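Extracellular solute-binding protein (Conexibacter woesei, PDB 4P98) probably binds a small solute outside the cell membrane and delivers it to an ABC transporter for uptake. Local coordinates at residues L114-D119 against F264-D269; V142-A147 against G201-V206; A22-G27 against Q56-P61; G129-F134 against D299-R304. All coordinates share one frame; numbering follows the deposited sequence. Where two conformers were deposited one is given.

Contact 1 (L114-D119 against F264-D269)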
loop_
_atom_site.group_PDB
_atom_site.type_symbol
_atom_site.label_atom_id
_atom_site.label_comp_id
_atom_site.label_asym_id
_atom_site.label_seq_id
_atom_site.Cartn_x
_atom_site.Cartn_y
_atom_site.Cartn_z
ATOM N N LEU A 114 5.500 21.956 -3.029
ATOM C CA LEU A 114 6.827 21.508 -2.605
ATOM C C LEU A 114 7.840 22.646 -2.538
ATOM O O LEU A 114 8.110 23.286 -3.555
ATOM C CB LEU A 114 7.361 20.447 -3.579
ATOM C CG LEU A 114 6.571 19.146 -3.678
ATOM C CD1 LEU A 114 7.157 18.231 -4.749
ATOM C CD2 LEU A 114 6.557 18.424 -2.340
ATOM N N PRO A 115 8.427 22.888 -1.349
ATOM C CA PRO A 115 9.607 23.742 -1.309
ATOM C C PRO A 115 10.757 23.137 -2.132
ATOM O O PRO A 115 10.709 21.948 -2.475
ATOM C CB PRO A 115 9.965 23.792 0.189
ATOM C CG PRO A 115 8.722 23.394 0.925
ATOM C CD PRO A 115 8.019 22.434 -0.005
ATOM N N PRO A 116 11.789 23.933 -2.447
ATOM C CA PRO A 116 12.892 23.460 -3.297
ATOM C C PRO A 116 13.644 22.254 -2.759
ATOM O O PRO A 116 14.353 21.598 -3.514
ATOM C CB PRO A 116 13.846 24.662 -3.357
ATOM C CG PRO A 116 13.019 25.843 -2.971
ATOM C CD PRO A 116 12.008 25.321 -1.994
ATOM N N ASN A 117 13.519 21.982 -1.461
ATOM C CA ASN A 117 14.223 20.874 -0.839
ATOM C C ASN A 117 13.332 19.706 -0.433
ATOM O O ASN A 117 13.739 18.883 0.394
ATOM C CB ASN A 117 15.050 21.357 0.370
ATOM C CG ASN A 117 14.203 21.984 1.472
ATOM O OD1 ASN A 117 13.099 22.482 1.227
ATOM N ND2 ASN A 117 14.744 22.003 2.691
ATOM N N VAL A 118 12.145 19.606 -1.030
ATOM C CA VAL A 118 11.243 18.509 -0.726
ATOM C C VAL A 118 10.854 17.766 -2.002
ATOM O O VAL A 118 10.503 18.390 -2.994
ATOM C CB VAL A 118 9.952 19.009 -0.025
ATOM C CG1 VAL A 118 9.118 17.830 0.439
ATOM C CG2 VAL A 118 10.288 19.941 1.144
ATOM N N ASP A 119 10.951 16.440 -1.967
ATOM C CA ASP A 119 10.366 15.565 -2.987
ATOM C C ASP A 119 9.036 15.018 -2.450
ATOM O O ASP A 119 8.897 14.726 -1.252
ATOM C CB ASP A 119 11.300 14.378 -3.297
ATOM C CG ASP A 119 12.520 14.742 -4.148
ATOM O OD1 ASP A 119 12.677 15.907 -4.593
ATOM O OD2 ASP A 119 13.333 13.807 -4.391
ATOM N N PHE A 264 18.632 16.975 -5.630
ATOM C CA PHE A 264 17.421 16.736 -4.849
ATOM C C PHE A 264 16.471 17.916 -4.840
ATOM O O PHE A 264 16.896 19.064 -4.756
ATOM C CB PHE A 264 17.791 16.356 -3.411
ATOM C CG PHE A 264 16.640 15.788 -2.619
ATOM C CD1 PHE A 264 15.687 16.631 -2.049
ATOM C CD2 PHE A 264 16.504 14.419 -2.443
ATOM C CE1 PHE A 264 14.611 16.112 -1.332
ATOM C CE2 PHE A 264 15.434 13.894 -1.728
ATOM C CZ PHE A 264 14.490 14.747 -1.167
ATOM N N GLY A 265 15.182 17.633 -4.937
ATOM C CA GLY A 265 14.151 18.638 -4.696
ATOM C C GLY A 265 13.114 18.742 -5.806
ATOM O O GLY A 265 13.439 18.681 -6.997
ATOM N N ARG A 266 11.863 18.907 -5.400
ATOM C CA ARG A 266 10.734 19.132 -6.300
ATOM C C ARG A 266 10.402 18.000 -7.273
ATOM O O ARG A 266 9.594 18.189 -8.169
ATOM C CB ARG A 266 10.860 20.495 -7.012
ATOM C CG ARG A 266 10.432 21.599 -6.067
ATOM C CD ARG A 266 10.709 23.008 -6.529
ATOM N NE ARG A 266 10.065 23.925 -5.581
ATOM C CZ ARG A 266 10.211 25.249 -5.567
ATOM N NH1 ARG A 266 9.567 25.966 -4.656
ATOM N NH2 ARG A 266 11.002 25.857 -6.434
ATOM N N ARG A 267 10.953 16.813 -7.040
ATOM C CA ARG A 267 10.515 15.613 -7.738
ATOM C C ARG A 267 9.127 15.251 -7.246
ATOM O O ARG A 267 8.837 15.362 -6.037
ATOM C CB ARG A 267 11.477 14.462 -7.476
ATOM C CG ARG A 267 11.415 13.335 -8.502
ATOM C CD ARG A 267 11.978 13.766 -9.867
ATOM N NE ARG A 267 13.403 14.095 -9.825
ATOM C CZ ARG A 267 14.398 13.209 -9.858
ATOM N NH1 ARG A 267 14.148 11.896 -9.907
ATOM N NH2 ARG A 267 15.662 13.638 -9.826
ATOM N N PHE A 268 8.248 14.866 -8.167
ATOM C CA PHE A 268 6.960 14.343 -7.767
ATOM C C PHE A 268 6.702 13.001 -8.433
ATOM O O PHE A 268 6.518 12.913 -9.648
ATOM C CB PHE A 268 5.809 15.317 -8.032
ATOM C CG PHE A 268 4.554 14.929 -7.329
ATOM C CD1 PHE A 268 4.455 15.079 -5.960
ATOM C CD2 PHE A 268 3.483 14.371 -8.016
ATOM C CE1 PHE A 268 3.315 14.691 -5.285
ATOM C CE2 PHE A 268 2.335 13.989 -7.344
ATOM C CZ PHE A 268 2.247 14.147 -5.977
ATOM N N ASP A 269 6.679 11.963 -7.606
ATOM C CA ASP A 269 6.584 10.591 -8.083
ATOM C C ASP A 269 5.191 9.991 -7.870
ATOM O O ASP A 269 4.584 10.127 -6.789
ATOM C CB ASP A 269 7.659 9.748 -7.383
ATOM C CG ASP A 269 9.067 10.242 -7.665
ATOM O OD1 ASP A 269 9.382 10.445 -8.863
ATOM O OD2 ASP A 269 9.863 10.434 -6.704
#

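Contact 2 (V142-A147 against G201-V206)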
loop_
_atom_site.group_PDB
_atom_site.type_symbol
_atom_site.label_atom_id
_atom_site.label_comp_id
_atom_site.label_asym_id
_atom_site.label_seq_id
_atom_site.Cartn_x
_atom_site.Cartn_y
_atom_site.Cartn_z
ATOM N N VAL A 142 -12.555 -20.144 -9.059
ATOM C CA VAL A 142 -13.118 -19.189 -8.106
ATOM C C VAL A 142 -14.174 -18.373 -8.822
ATOM O O VAL A 142 -13.852 -17.473 -9.594
ATOM C CB VAL A 142 -12.022 -18.285 -7.517
ATOM C CG1 VAL A 142 -12.626 -17.232 -6.591
ATOM C CG2 VAL A 142 -10.981 -19.119 -6.791
ATOM N N GLU A 143 -15.444 -18.695 -8.600
ATOM C CA GLU A 143 -16.514 -17.996 -9.299
ATOM C C GLU A 143 -17.278 -17.031 -8.404
ATOM O O GLU A 143 -18.041 -16.209 -8.913
ATOM C CB GLU A 143 -17.482 -18.983 -10.005
ATOM C CG GLU A 143 -16.917 -19.715 -11.245
ATOM C CD GLU A 143 -16.179 -18.823 -12.270
ATOM O OE1 GLU A 143 -16.767 -17.876 -12.858
ATOM O OE2 GLU A 143 -14.986 -19.104 -12.523
ATOM N N LYS A 144 -17.050 -17.115 -7.087
ATOM C CA LYS A 144 -17.715 -16.253 -6.101
ATOM C C LYS A 144 -16.656 -15.621 -5.195
ATOM O O LYS A 144 -15.880 -16.329 -4.563
ATOM C CB LYS A 144 -18.704 -17.066 -5.255
ATOM C CG LYS A 144 -19.893 -17.608 -6.031
ATOM C CD LYS A 144 -20.984 -18.176 -5.124
ATOM C CE LYS A 144 -22.196 -18.600 -5.948
ATOM N NZ LYS A 144 -23.240 -19.256 -5.118
ATOM N N VAL A 145 -16.639 -14.291 -5.139
ATOM C CA VAL A 145 -15.607 -13.545 -4.428
ATOM C C VAL A 145 -16.283 -12.635 -3.415
ATOM O O VAL A 145 -17.298 -11.992 -3.717
ATOM C CB VAL A 145 -14.773 -12.662 -5.387
ATOM C CG1 VAL A 145 -13.754 -11.817 -4.611
ATOM C CG2 VAL A 145 -14.073 -13.523 -6.429
ATOM N N GLY A 146 -15.704 -12.583 -2.217
ATOM C CA GLY A 146 -16.226 -11.733 -1.145
ATOM C C GLY A 146 -15.147 -10.784 -0.683
ATOM O O GLY A 146 -13.985 -11.171 -0.594
ATOM N N ALA A 147 -15.526 -9.538 -0.402
ATOM C CA ALA A 147 -14.573 -8.535 0.071
ATOM C C ALA A 147 -15.084 -7.864 1.329
ATOM O O ALA A 147 -16.265 -7.529 1.435
ATOM C CB ALA A 147 -14.311 -7.490 -1.002
ATOM N N GLY A 201 -21.332 -18.363 0.323
ATOM C CA GLY A 201 -20.686 -19.072 -0.782
ATOM C C GLY A 201 -19.396 -18.518 -1.355
ATOM O O GLY A 201 -18.892 -19.058 -2.338
ATOM N N ALA A 202 -18.837 -17.470 -0.750
ATOM C CA ALA A 202 -17.549 -16.928 -1.191
ATOM C C ALA A 202 -16.472 -18.005 -1.219
ATOM O O ALA A 202 -16.309 -18.768 -0.256
ATOM C CB ALA A 202 -17.103 -15.780 -0.298
ATOM N N GLN A 203 -15.748 -18.061 -2.337
ATOM C CA GLN A 203 -14.665 -19.029 -2.527
ATOM C C GLN A 203 -13.298 -18.388 -2.368
ATOM O O GLN A 203 -12.274 -19.049 -2.483
ATOM C CB GLN A 203 -14.794 -19.695 -3.902
ATOM C CG GLN A 203 -16.104 -20.470 -4.057
ATOM C CD GLN A 203 -16.417 -20.848 -5.495
ATOM O OE1 GLN A 203 -16.336 -20.029 -6.402
ATOM N NE2 GLN A 203 -16.806 -22.092 -5.701
ATOM N N LEU A 204 -13.303 -17.087 -2.088
ATOM C CA LEU A 204 -12.093 -16.313 -1.854
ATOM C C LEU A 204 -12.508 -15.074 -1.065
ATOM O O LEU A 204 -13.572 -14.494 -1.312
ATOM C CB LEU A 204 -11.473 -15.883 -3.190
ATOM C CG LEU A 204 -10.394 -14.797 -3.200
ATOM C CD1 LEU A 204 -9.029 -15.389 -2.903
ATOM C CD2 LEU A 204 -10.372 -14.071 -4.551
ATOM N N LEU A 205 -11.658 -14.654 -0.145
ATOM C CA LEU A 205 -11.969 -13.492 0.684
ATOM C C LEU A 205 -10.899 -12.430 0.518
ATOM O O LEU A 205 -9.729 -12.685 0.762
ATOM C CB LEU A 205 -12.103 -13.906 2.152
ATOM C CG LEU A 205 -13.384 -14.697 2.459
ATOM C CD1 LEU A 205 -13.322 -15.446 3.793
ATOM C CD2 LEU A 205 -14.613 -13.808 2.391
ATOM N N VAL A 206 -11.316 -11.232 0.120
ATOM C CA VAL A 206 -10.397 -10.124 -0.106
ATOM C C VAL A 206 -10.535 -9.089 1.008
ATOM O O VAL A 206 -11.622 -8.614 1.261
ATOM C CB VAL A 206 -10.689 -9.433 -1.451
ATOM C CG1 VAL A 206 -9.622 -8.392 -1.756
ATOM C CG2 VAL A 206 -10.767 -10.464 -2.566
#

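Contact 3 (A22-G27 against Q56-P61)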
loop_
_atom_site.group_PDB
_atom_site.type_symbol
_atom_site.label_atom_id
_atom_site.label_comp_id
_atom_site.label_asym_id
_atom_site.label_seq_id
_atom_site.Cartn_x
_atom_site.Cartn_y
_atom_site.Cartn_z
ATOM N N ALA A 22 16.159 9.451 8.182
ATOM C CA ALA A 22 15.149 9.252 9.210
ATOM C C ALA A 22 13.808 9.067 8.528
ATOM O O ALA A 22 13.449 9.864 7.650
ATOM C CB ALA A 22 15.096 10.447 10.155
ATOM N N ILE A 23 13.092 8.011 8.922
ATOM C CA ILE A 23 11.726 7.768 8.468
ATOM C C ILE A 23 10.792 8.094 9.627
ATOM O O ILE A 23 10.936 7.532 10.728
ATOM C CB ILE A 23 11.479 6.301 8.051
ATOM C CG1 ILE A 23 12.574 5.763 7.124
ATOM C CG2 ILE A 23 10.101 6.157 7.427
ATOM C CD1 ILE A 23 12.646 6.381 5.754
ATOM N N ILE A 24 9.858 9.002 9.384
ATOM C CA ILE A 24 8.836 9.383 10.352
ATOM C C ILE A 24 7.505 8.822 9.855
ATOM O O ILE A 24 6.928 9.355 8.915
ATOM C CB ILE A 24 8.719 10.917 10.467
ATOM C CG1 ILE A 24 10.089 11.581 10.682
ATOM C CG2 ILE A 24 7.731 11.295 11.559
ATOM C CD1 ILE A 24 10.884 10.994 11.821
ATOM N N ALA A 25 7.025 7.753 10.490
ATOM C CA ALA A 25 5.842 7.032 10.027
ATOM C C ALA A 25 4.597 7.481 10.759
ATOM O O ALA A 25 4.630 7.732 11.972
ATOM C CB ALA A 25 6.028 5.539 10.186
ATOM N N SER A 26 3.501 7.557 10.007
ATOM C CA SER A 26 2.207 7.974 10.519
ATOM C C SER A 26 1.689 6.991 11.573
ATOM O O SER A 26 1.165 7.395 12.604
ATOM C CB SER A 26 1.223 8.064 9.349
ATOM O OG SER A 26 -0.061 8.481 9.762
ATOM N N GLY A 27 1.856 5.700 11.299
ATOM C CA GLY A 27 1.378 4.630 12.182
ATOM C C GLY A 27 2.466 3.684 12.626
ATOM O O GLY A 27 3.622 4.074 12.743
ATOM N N GLN A 56 7.850 5.863 14.831
ATOM C CA GLN A 56 6.495 5.432 14.481
ATOM C C GLN A 56 5.442 6.200 15.229
ATOM O O GLN A 56 5.744 6.893 16.187
ATOM C CB GLN A 56 6.295 3.990 14.882
ATOM C CG GLN A 56 7.415 3.060 14.518
ATOM C CD GLN A 56 7.125 1.669 15.013
ATOM O OE1 GLN A 56 5.967 1.241 15.054
ATOM N NE2 GLN A 56 8.171 0.953 15.399
ATOM N N GLY A 57 4.193 6.027 14.805
ATOM C CA GLY A 57 3.028 6.551 15.525
ATOM C C GLY A 57 2.945 8.057 15.588
ATOM O O GLY A 57 2.454 8.604 16.573
ATOM N N LEU A 58 3.397 8.737 14.532
ATOM C CA LEU A 58 3.499 10.189 14.565
ATOM C C LEU A 58 2.521 10.897 13.628
ATOM O O LEU A 58 2.806 11.981 13.123
ATOM C CB LEU A 58 4.949 10.611 14.298
ATOM C CG LEU A 58 5.857 10.300 15.493
ATOM C CD1 LEU A 58 7.321 10.351 15.089
ATOM C CD2 LEU A 58 5.572 11.256 16.648
ATOM N N ALA A 59 1.355 10.288 13.432
ATOM C CA ALA A 59 0.256 10.895 12.676
ATOM C C ALA A 59 -0.155 12.274 13.213
ATOM O O ALA A 59 -0.615 13.130 12.452
ATOM C CB ALA A 59 -0.949 9.958 12.671
ATOM N N ASP A 60 -0.008 12.480 14.523
ATOM C CA ASP A 60 -0.366 13.747 15.136
ATOM C C ASP A 60 0.715 14.788 14.807
ATOM O O ASP A 60 1.851 14.644 15.250
ATOM C CB ASP A 60 -0.495 13.564 16.655
ATOM C CG ASP A 60 -0.963 14.817 17.361
ATOM O OD1 ASP A 60 -0.875 15.923 16.779
ATOM O OD2 ASP A 60 -1.408 14.692 18.520
ATOM N N PRO A 61 0.365 15.843 14.044
ATOM C CA PRO A 61 1.383 16.803 13.588
ATOM C C PRO A 61 2.082 17.588 14.702
ATOM O O PRO A 61 3.205 18.045 14.508
ATOM C CB PRO A 61 0.601 17.742 12.672
ATOM C CG PRO A 61 -0.824 17.606 13.102
ATOM C CD PRO A 61 -0.976 16.181 13.529
#

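Contact 4 (G129-F134 against D299-R304)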
loop_
_atom_site.group_PDB
_atom_site.type_symbol
_atom_site.label_atom_id
_atom_site.label_comp_id
_atom_site.label_asym_id
_atom_site.label_seq_id
_atom_site.Cartn_x
_atom_site.Cartn_y
_atom_site.Cartn_z
ATOM N N GLY A 129 -6.881 -1.709 -5.222
ATOM C CA GLY A 129 -8.107 -2.473 -5.386
ATOM C C GLY A 129 -8.128 -3.222 -6.705
ATOM O O GLY A 129 -8.415 -4.421 -6.744
ATOM N N TYR A 130 -7.788 -2.512 -7.782
ATOM C CA TYR A 130 -7.792 -3.111 -9.113
ATOM C C TYR A 130 -6.890 -4.345 -9.190
ATOM O O TYR A 130 -7.299 -5.362 -9.729
ATOM C CB TYR A 130 -7.417 -2.087 -10.186
ATOM C CG TYR A 130 -7.729 -2.559 -11.587
ATOM C CD1 TYR A 130 -8.963 -2.291 -12.167
ATOM C CD2 TYR A 130 -6.799 -3.291 -12.317
ATOM C CE1 TYR A 130 -9.256 -2.714 -13.451
ATOM C CE2 TYR A 130 -7.084 -3.719 -13.614
ATOM C CZ TYR A 130 -8.310 -3.427 -14.170
ATOM O OH TYR A 130 -8.619 -3.866 -15.441
ATOM N N LEU A 131 -5.683 -4.268 -8.637
ATOM C CA LEU A 131 -4.776 -5.402 -8.662
ATOM C C LEU A 131 -5.315 -6.589 -7.847
ATOM O O LEU A 131 -5.193 -7.746 -8.261
ATOM C CB LEU A 131 -3.387 -4.995 -8.180
ATOM C CG LEU A 131 -2.331 -6.090 -8.164
ATOM C CD1 LEU A 131 -2.170 -6.722 -9.550
ATOM C CD2 LEU A 131 -1.020 -5.549 -7.651
ATOM N N ASP A 132 -5.909 -6.315 -6.694
ATOM C CA ASP A 132 -6.529 -7.386 -5.899
ATOM C C ASP A 132 -7.620 -8.105 -6.675
ATOM O O ASP A 132 -7.659 -9.345 -6.715
ATOM C CB ASP A 132 -7.156 -6.825 -4.623
ATOM C CG ASP A 132 -6.149 -6.298 -3.668
ATOM O OD1 ASP A 132 -5.010 -6.807 -3.637
ATOM O OD2 ASP A 132 -6.515 -5.366 -2.924
ATOM N N GLY A 133 -8.506 -7.325 -7.286
ATOM C CA GLY A 133 -9.614 -7.850 -8.064
ATOM C C GLY A 133 -9.145 -8.608 -9.295
ATOM O O GLY A 133 -9.702 -9.652 -9.643
ATOM N N PHE A 134 -8.111 -8.088 -9.947
ATOM C CA PHE A 134 -7.525 -8.759 -11.097
ATOM C C PHE A 134 -6.903 -10.104 -10.723
ATOM O O PHE A 134 -7.063 -11.079 -11.453
ATOM C CB PHE A 134 -6.489 -7.865 -11.770
ATOM C CG PHE A 134 -5.924 -8.450 -13.032
ATOM C CD1 PHE A 134 -4.784 -9.227 -12.998
ATOM C CD2 PHE A 134 -6.550 -8.229 -14.250
ATOM C CE1 PHE A 134 -4.265 -9.778 -14.168
ATOM C CE2 PHE A 134 -6.040 -8.776 -15.422
ATOM C CZ PHE A 134 -4.897 -9.545 -15.375
ATOM N N ASP A 299 2.364 -8.974 -14.480
ATOM C CA ASP A 299 3.397 -8.269 -15.232
ATOM C C ASP A 299 2.855 -7.746 -16.564
ATOM O O ASP A 299 3.139 -6.608 -16.939
ATOM C CB ASP A 299 4.619 -9.174 -15.487
ATOM C CG ASP A 299 5.375 -9.548 -14.209
ATOM O OD1 ASP A 299 5.172 -8.913 -13.157
ATOM O OD2 ASP A 299 6.192 -10.488 -14.264
ATOM N N ALA A 300 2.071 -8.554 -17.275
ATOM C CA ALA A 300 1.511 -8.124 -18.560
ATOM C C ALA A 300 0.487 -7.010 -18.358
ATOM O O ALA A 300 0.439 -6.058 -19.134
ATOM C CB ALA A 300 0.891 -9.296 -19.312
ATOM N N LEU A 301 -0.323 -7.125 -17.307
ATOM C CA LEU A 301 -1.264 -6.053 -16.953
ATOM C C LEU A 301 -0.532 -4.731 -16.724
ATOM O O LEU A 301 -0.979 -3.679 -17.202
ATOM C CB LEU A 301 -2.087 -6.428 -15.701
ATOM C CG LEU A 301 -2.848 -5.295 -15.003
ATOM C CD1 LEU A 301 -3.996 -4.799 -15.867
ATOM C CD2 LEU A 301 -3.352 -5.730 -13.633
ATOM N N SER A 302 0.568 -4.785 -15.981
ATOM C CA SER A 302 1.362 -3.603 -15.703
ATOM C C SER A 302 1.869 -2.969 -17.002
ATOM O O SER A 302 1.850 -1.742 -17.156
ATOM C CB SER A 302 2.530 -3.980 -14.799
ATOM O OG SER A 302 3.382 -2.875 -14.573
ATOM N N GLU A 303 2.288 -3.818 -17.936
ATOM C CA GLU A 303 2.810 -3.363 -19.241
ATOM C C GLU A 303 1.715 -2.673 -20.063
ATOM O O GLU A 303 1.945 -1.619 -20.661
ATOM C CB GLU A 303 3.414 -4.562 -19.988
ATOM C CG GLU A 303 4.659 -5.124 -19.311
ATOM C CD GLU A 303 4.996 -6.566 -19.701
ATOM O OE1 GLU A 303 4.384 -7.113 -20.643
ATOM O OE2 GLU A 303 5.894 -7.154 -19.059
ATOM N N ARG A 304 0.512 -3.242 -20.061
ATOM C CA ARG A 304 -0.630 -2.605 -20.720
ATOM C C ARG A 304 -0.963 -1.242 -20.125
ATOM O O ARG A 304 -1.340 -0.315 -20.848
ATOM C CB ARG A 304 -1.866 -3.506 -20.691
ATOM C CG ARG A 304 -1.697 -4.796 -21.486
ATOM C CD ARG A 304 -3.034 -5.440 -21.837
ATOM N NE ARG A 304 -3.833 -5.807 -20.663
ATOM C CZ ARG A 304 -3.610 -6.863 -19.876
ATOM N NH1 ARG A 304 -2.592 -7.692 -20.101
ATOM N NH2 ARG A 304 -4.420 -7.088 -18.843
HETATM O O HOH W 1 -7.210 -5.582 -17.573
#

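Contact 1 (L114-D119 against F264-D269)
Mixed polar and apolar contacts join Leu114-Asp119 to Phe264-Asp269 where two neighbouring parallel strands, 118-123 and 268-271, begin at the edge of the six-stranded sheet. Arg266 reaches back with an extended chain and grips Leu114 O side-on with two nitrogens, NE at 2.9 Å and NH1 at 3.2 Å from that oxygen, which lies in the guanidinium plane. Pro116 N lies over one face of the guanidinium, and the ring's CG and CD run beside NH1; proline suits the place because its nitrogen carries no hydrogen to obstruct this approach. Arg266 N also donates to Val118 O (2.8 Å). The two carboxylate oxygens of Asp119 have different tasks. OD1 takes the N-H of Arg267 at 3.1 Å from above the carboxylate plane, while OD2 sits over one face of the Phe264 ring, 3.4 Å from CE2, with the two planes only 11° apart. An alanine in place of Asp119 would probably leave Arg267 N without this acceptor and uncover part of the Phe264 face. Gly265 passes its CA 3.2 Å from Pro116 O, where a side chain would collide. Two adjacent parallel strands starting side by side are in keeping with the alpha/beta lobe of a periplasmic-binding-protein fold.

Contact 2 (V142-A147 against G201-V206)
Gln203 OE1 is gripped by two successive backbone N-H groups, Glu143 N at 2.7 Å and Lys144 N at 3.1 Å. The first donor approaches nearly along the C=O axis; the second is tilted from the amide plane. CD of Gln203 is carried out away from the backbone (chi2 166°), which brings the amide to residues 142-144, and an amide oxygen is a good uncharged acceptor for two donors. Gln203 N returns a bond to Lys144 O (2.8 Å), and this pairing leads into the parallel ladder: Gly146 N donates to Leu204 O at 3.0 Å, and Val206 N to Gly146 O at 2.8 Å. Glycine suits position 146, since a CB there would be tight against both Ala202 CB and Leu205 CD2. Gly201, following helix 187-199 in a Schellman motif, has the positive phi that glycine accepts readily, and the aliphatic part of Lys144 lies against its carbonyl oxygen. Branched apolar side chains pack beside the backbone pairing: Val145 CG1 touches Val206 CG2 at 3.9 Å, and Val142 CG1 meets Leu204 CB at 3.8 Å. Helix 154-170 packs on Val145, Ala147 and Val206, helix 125-137 on Leu204 and Val206, and strand 175-180 bonds to the far edge of strand 144-149.

Contact 3 (A22-G27 against Q56-P61)
Three backbone hydrogen bonds tie the C-terminal end of strand 22-25 to the loop that leads from strand 53-55 to helix 61-73, at the C-terminal edge of the six-stranded parallel sheet in one lobe of a periplasmic-binding-protein fold. Leu58 N donates to Ala25 O at 3.0 Å, in the plane of that carbonyl, with an N-H...O angle of 162°. Gly57 N reaches Gly27 O at 2.9 Å, from above the carbonyl plane, and Ala59 N makes a weak bond to Ser26 O. Three successive carbonyls, of Ala25, Ser26 and Gly27, thus receive the N-H groups of Leu58, Ala59 and Gly57. The touching parts, 24-27 and 56-59, run 77° apart, so no ladder forms.

Side chains close the flanks. Ile24 CG2, anti to the backbone N, lies against Leu58 CD1 at 3.7 Å; a branched isoleucine and a leucine fit this apolar patch, and Val67 and Phe71 of helix 61-73 also touch Ile24. The small methyl of Ala59 lies against Ser26 O, 3.3 Å from CB; a larger side chain would be hard to place so close. Gly57 takes a positive phi of 65°, a conformation that glycine adopts easily.

Further out, Asn35 OD1 accepts from Gly27 N, and Gln56 OE1 from Thr29 N, so each segment is held at this end. Asp60 is the N-cap of helix 61-73, its side chain capping a backbone N there, and OD1 also bonds Thr62 OG1. Gln56 CB lies 3.4 Å from Gly27 O.

Contact 4 (G129-F134 against D299-R304)
Leu301 meets the aromatic side chains of Tyr130 and Phe134 in the side-chain packing between helix 125-137 and the last helix of the chain, 294-307. The short axes of 129-134 and 299-304 come no closer than 12.0 Å and run at 138°, nearer antiparallel than parallel, so that long side chains must bridge the gap. The apolar contacts centre on the two methyls of Leu301. CD2 sits over one face of the Phe134 ring in a CH-pi contact, 3.9 Å from the centroid, as the two side chains reach toward each other tip to tip. Phe134 CG is anti to the backbone N (chi1 -175°), which starts the ring on its way to the other helix. Leu301 CD1 lies at the edge of the Tyr130 ring, 4.0 Å from CE2. A branched leucine suits this place because each methyl can serve a different neighbour. Arg304 adds to the packing obliquely, its NH2 4.1 Å from Phe134 CE2. An alanine in place of Phe134 would probably open a gap beside Leu301, whose CD2 methyl would lose the ring it rests on. The polar link is through solvent: a water bonded to Tyr130 OH at 3.1 Å lies between the helices, with only a weak bond to Arg304 NH2 at 3.4 Å.

How the contacts relate
Contacts 1 and 3 both reach the same six-stranded parallel sheet, their centres about 20 Å apart, whereas contact 2 lies in the five-stranded sheet on the opposite side of the chain's centre, its own centre about 42 Å from that of contact 1 and about 35 Å from that of contact 3. The centres of contacts 4 and 2 are about 18 Å apart, and the two touch where Val206 CG1 packs on Asp132 CB. Along the chain contact 3 closes first; contacts 1 and 4 then cross, with contact 2 nested inside both. The chain therefore passes between the sheets more than once, consistent with the two-lobed build of solute-binding proteins, in which the ligand is generally held between lobes.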